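Local coordinates for protein Ribose/Galactose Isomerase (Vibrio parahaemolyticus, PDB 3ONO) that probably interconverts aldose and ketose sugar phosphates, as an isomerase of the LacAB/RpiB family, at residues A[194-199]-A[204-209]. Residues are numbered along the deposited sequence; the frame is centred on the assembly and turned at random. Where two conformers were deposited one is given.
Sequences ECFFAH and EIAEYV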
ATOM      1  N   GLU A 194      15.628 -17.408  29.023  1.00 38.19           N
ATOM      2  CA  GLU A 194      16.882 -16.702  29.222  1.00 44.98           C
ATOM      3  C   GLU A 194      16.651 -15.197  29.296  1.00 43.62           C
ATOM      4  O   GLU A 194      17.239 -14.510  30.130  1.00 45.36           O
ATOM      5  CB  GLU A 194      17.873 -17.035  28.106  1.00 52.48           C
ATOM      6  CG  GLU A 194      19.270 -16.485  28.348  1.00 71.48           C
ATOM      7  CD  GLU A 194      20.223 -16.763  27.194  1.00 87.77           C
ATOM      8  OE1 GLU A 194      19.866 -17.572  26.306  1.00 91.92           O
ATOM      9  OE2 GLU A 194      21.327 -16.170  27.180  1.00 92.70           O
ATOM     10  N   CYS A 195      15.793 -14.685  28.413  1.00 34.92           N
ATOM     11  CA  CYS A 195      15.454 -13.272  28.425  1.00 31.26           C
ATOM     12  C   CYS A 195      14.662 -12.948  29.693  1.00 31.16           C
ATOM     13  O   CYS A 195      15.027 -12.055  30.453  1.00 35.47           O
ATOM     14  CB  CYS A 195      14.642 -12.908  27.170  1.00 30.99           C
ATOM     15  SG  CYS A 195      13.918 -11.246  27.182  1.00 35.66           S
ATOM     16  N   PHE A 196      13.591 -13.697  29.935  1.00 28.47           N
ATOM     17  CA  PHE A 196      12.701 -13.400  31.045  1.00 31.68           C
ATOM     18  C   PHE A 196      13.412 -13.392  32.400  1.00 34.50           C
ATOM     19  O   PHE A 196      13.353 -12.419  33.150  1.00 37.95           O
ATOM     20  CB  PHE A 196      11.546 -14.403  31.096  1.00 32.32           C
ATOM     21  CG  PHE A 196      10.657 -14.224  32.283  1.00 29.84           C
ATOM     22  CD1 PHE A 196       9.811 -13.132  32.364  1.00 28.42           C
ATOM     23  CD2 PHE A 196      10.684 -15.131  33.344  1.00 30.56           C
ATOM     24  CE1 PHE A 196       8.989 -12.953  33.480  1.00 25.62           C
ATOM     25  CE2 PHE A 196       9.864 -14.969  34.448  1.00 30.70           C
ATOM     26  CZ  PHE A 196       9.019 -13.890  34.532  1.00 33.24           C
ATOM     27  N   PHE A 197      14.069 -14.492  32.718  1.00 34.50           N
ATOM     28  CA  PHE A 197      14.662 -14.623  34.042  1.00 35.78           C
ATOM     29  C   PHE A 197      15.807 -13.643  34.298  1.00 37.92           C
ATOM     30  O   PHE A 197      16.046 -13.236  35.441  1.00 42.00           O
ATOM     31  CB  PHE A 197      15.066 -16.070  34.309  1.00 38.05           C
ATOM     32  CG  PHE A 197      13.895 -16.975  34.565  1.00 35.74           C
ATOM     33  CD1 PHE A 197      13.037 -16.732  35.627  1.00 35.59           C
ATOM     34  CD2 PHE A 197      13.643 -18.059  33.745  1.00 37.91           C
ATOM     35  CE1 PHE A 197      11.957 -17.559  35.870  1.00 38.80           C
ATOM     36  CE2 PHE A 197      12.566 -18.882  33.975  1.00 37.16           C
ATOM     37  CZ  PHE A 197      11.718 -18.633  35.047  1.00 39.23           C
ATOM     38  N   ALA A 198      16.498 -13.256  33.238  1.00 38.07           N
ATOM     39  CA  ALA A 198      17.603 -12.315  33.336  1.00 40.21           C
ATOM     40  C   ALA A 198      17.130 -10.891  33.592  1.00 43.82           C
ATOM     41  O   ALA A 198      17.857 -10.082  34.176  1.00 45.42           O
ATOM     42  CB  ALA A 198      18.443 -12.362  32.070  1.00 44.21           C
ATOM     43  N   HIS A 199      15.918 -10.569  33.141  1.00 38.45           N
ATOM     44  CA  HIS A 199      15.494  -9.172  33.131  1.00 34.38           C
ATOM     45  C   HIS A 199      14.180  -8.886  33.872  1.00 35.48           C
ATOM     46  O   HIS A 199      13.821  -7.721  34.048  1.00 35.11           O
ATOM     47  CB  HIS A 199      15.438  -8.654  31.691  1.00 33.07           C
ATOM     48  CG  HIS A 199      16.755  -8.715  30.987  1.00 37.53           C
ATOM     49  ND1 HIS A 199      17.778  -7.830  31.249  1.00 41.08           N
ATOM     50  CD2 HIS A 199      17.225  -9.564  30.040  1.00 39.49           C
ATOM     51  CE1 HIS A 199      18.816  -8.117  30.482  1.00 46.17           C
ATOM     52  NE2 HIS A 199      18.507  -9.167  29.740  1.00 45.36           N
ATOM     53  N   GLU A 204       6.441 -11.479  41.509  1.00 33.53           N
ATOM     54  CA  GLU A 204       5.252 -12.316  41.474  1.00 34.55           C
ATOM     55  C   GLU A 204       5.135 -13.041  40.127  1.00 32.47           C
ATOM     56  O   GLU A 204       4.717 -14.209  40.067  1.00 31.21           O
ATOM     57  CB  GLU A 204       3.966 -11.536  41.774  1.00 37.89           C
ATOM     58  CG  GLU A 204       2.756 -12.484  41.858  1.00 41.08           C
ATOM     59  CD  GLU A 204       1.407 -11.792  42.052  1.00 48.69           C
ATOM     60  OE1 GLU A 204       1.321 -10.562  41.815  1.00 54.29           O
ATOM     61  OE2 GLU A 204       0.429 -12.499  42.433  1.00 42.77           O
ATOM     62  N   ILE A 205       5.508 -12.343  39.057  1.00 31.93           N
ATOM     63  CA  ILE A 205       5.452 -12.942  37.722  1.00 28.10           C
ATOM     64  C   ILE A 205       6.522 -14.027  37.575  1.00 30.88           C
ATOM     65  O   ILE A 205       6.241 -15.129  37.101  1.00 31.39           O
ATOM     66  CB  ILE A 205       5.583 -11.884  36.626  1.00 28.70           C
ATOM     67  CG1 ILE A 205       4.441 -10.871  36.752  1.00 26.03           C
ATOM     68  CG2 ILE A 205       5.571 -12.552  35.248  1.00 27.21           C
ATOM     69  CD1 ILE A 205       4.443  -9.799  35.649  1.00 26.61           C
ATOM     70  N   ALA A 206       7.737 -13.731  38.025  1.00 30.70           N
ATOM     71  CA  ALA A 206       8.803 -14.723  37.992  1.00 36.34           C
ATOM     72  C   ALA A 206       8.387 -15.988  38.746  1.00 36.04           C
ATOM     73  O   ALA A 206       8.554 -17.107  38.253  1.00 35.58           O
ATOM     74  CB  ALA A 206      10.068 -14.153  38.586  1.00 37.92           C
ATOM     75  N   GLU A 207       7.839 -15.819  39.942  0.57 36.09           N
ATOM     76  CA  GLU A 207       7.448 -16.981  40.730  0.57 37.52           C
ATOM     77  C   GLU A 207       6.360 -17.785  40.030  0.57 36.77           C
ATOM     78  O   GLU A 207       6.385 -19.018  40.040  0.57 35.63           O
ATOM     79  CB  GLU A 207       7.020 -16.576  42.143  0.57 42.89           C
ATOM     80  CG  GLU A 207       8.196 -16.229  43.054  0.57 51.37           C
ATOM     81  CD  GLU A 207       9.216 -17.357  43.161  0.57 56.28           C
ATOM     82  OE1 GLU A 207       8.826 -18.480  43.551  0.57 56.43           O
ATOM     83  OE2 GLU A 207      10.405 -17.119  42.845  0.57 58.54           O
ATOM     84  N   TYR A 208       5.415 -17.087  39.404  1.00 35.48           N
ATOM     85  CA  TYR A 208       4.358 -17.766  38.669  1.00 34.47           C
ATOM     86  C   TYR A 208       4.938 -18.539  37.490  1.00 35.19           C
ATOM     87  O   TYR A 208       4.608 -19.708  37.294  1.00 32.42           O
ATOM     88  CB  TYR A 208       3.303 -16.772  38.166  1.00 30.97           C
ATOM     89  CG  TYR A 208       2.378 -17.372  37.137  1.00 28.18           C
ATOM     90  CD1 TYR A 208       1.488 -18.383  37.480  1.00 30.35           C
ATOM     91  CD2 TYR A 208       2.392 -16.921  35.810  1.00 26.09           C
ATOM     92  CE1 TYR A 208       0.642 -18.945  36.547  1.00 29.53           C
ATOM     93  CE2 TYR A 208       1.542 -17.473  34.866  1.00 25.78           C
ATOM     94  CZ  TYR A 208       0.672 -18.479  35.234  1.00 28.06           C
ATOM     95  OH  TYR A 208      -0.166 -19.043  34.307  1.00 27.46           O
ATOM     96  N   VAL A 209       5.779 -17.877  36.696  1.00 29.73           N
ATOM     97  CA  VAL A 209       6.435 -18.538  35.563  1.00 28.82           C
ATOM     98  C   VAL A 209       7.233 -19.762  36.032  1.00 33.49           C
ATOM     99  O   VAL A 209       7.104 -20.846  35.464  1.00 33.30           O
ATOM    100  CB  VAL A 209       7.319 -17.577  34.765  1.00 29.30           C
ATOM    101  CG1 VAL A 209       8.138 -18.341  33.729  1.00 34.30           C
ATOM    102  CG2 VAL A 209       6.450 -16.504  34.095  1.00 29.78           C
TER
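Phe196 drives its ring end-on into the helical turn Ile205-Val209, and this one side chain gives up more surface to the contact than any other. Its CG stands anti to the backbone N (chi1 175°), which sends the ring straight across to the second helix. There CZ lies 3.6 Å from Ala206 CA, which sits at the ring's edge, near its plane. Ile205 and Val209 fill in obliquely round the same end: CG2 of Ile205 is 3.8 Å from Phe196 CZ, while CB of Val209 comes within 3.7 Å of Phe196 CE2. Val209 is shared between both phenylalanines, for its CG1 also meets CZ of Phe197 at 3.8 Å. Phe197 takes the other common helix rotamer (chi1 -73°), and Phe196 CD2 sits over the centre of one face of the Phe197 ring, 3.6 Å above its plane. The two rings thus reach the second helix as a pair. The side chains that meet are apolar; Ala206 O also lies at the Phe197 ring edge, 4.2 Å from CE1. The contact illustrates how a large aromatic can bridge helices whose axes stay 10.6 Å apart. The segments run roughly antiparallel, at 141°, and are separated by four residues. Helices 190-199 and 203-212 form a C-terminal hairpin beside the parallel-sheet α/β core; Ile60 of helix 51-63 touches Phe196, Ile205 and Val209, and helix 171-177 packs against Ile205 through Val172.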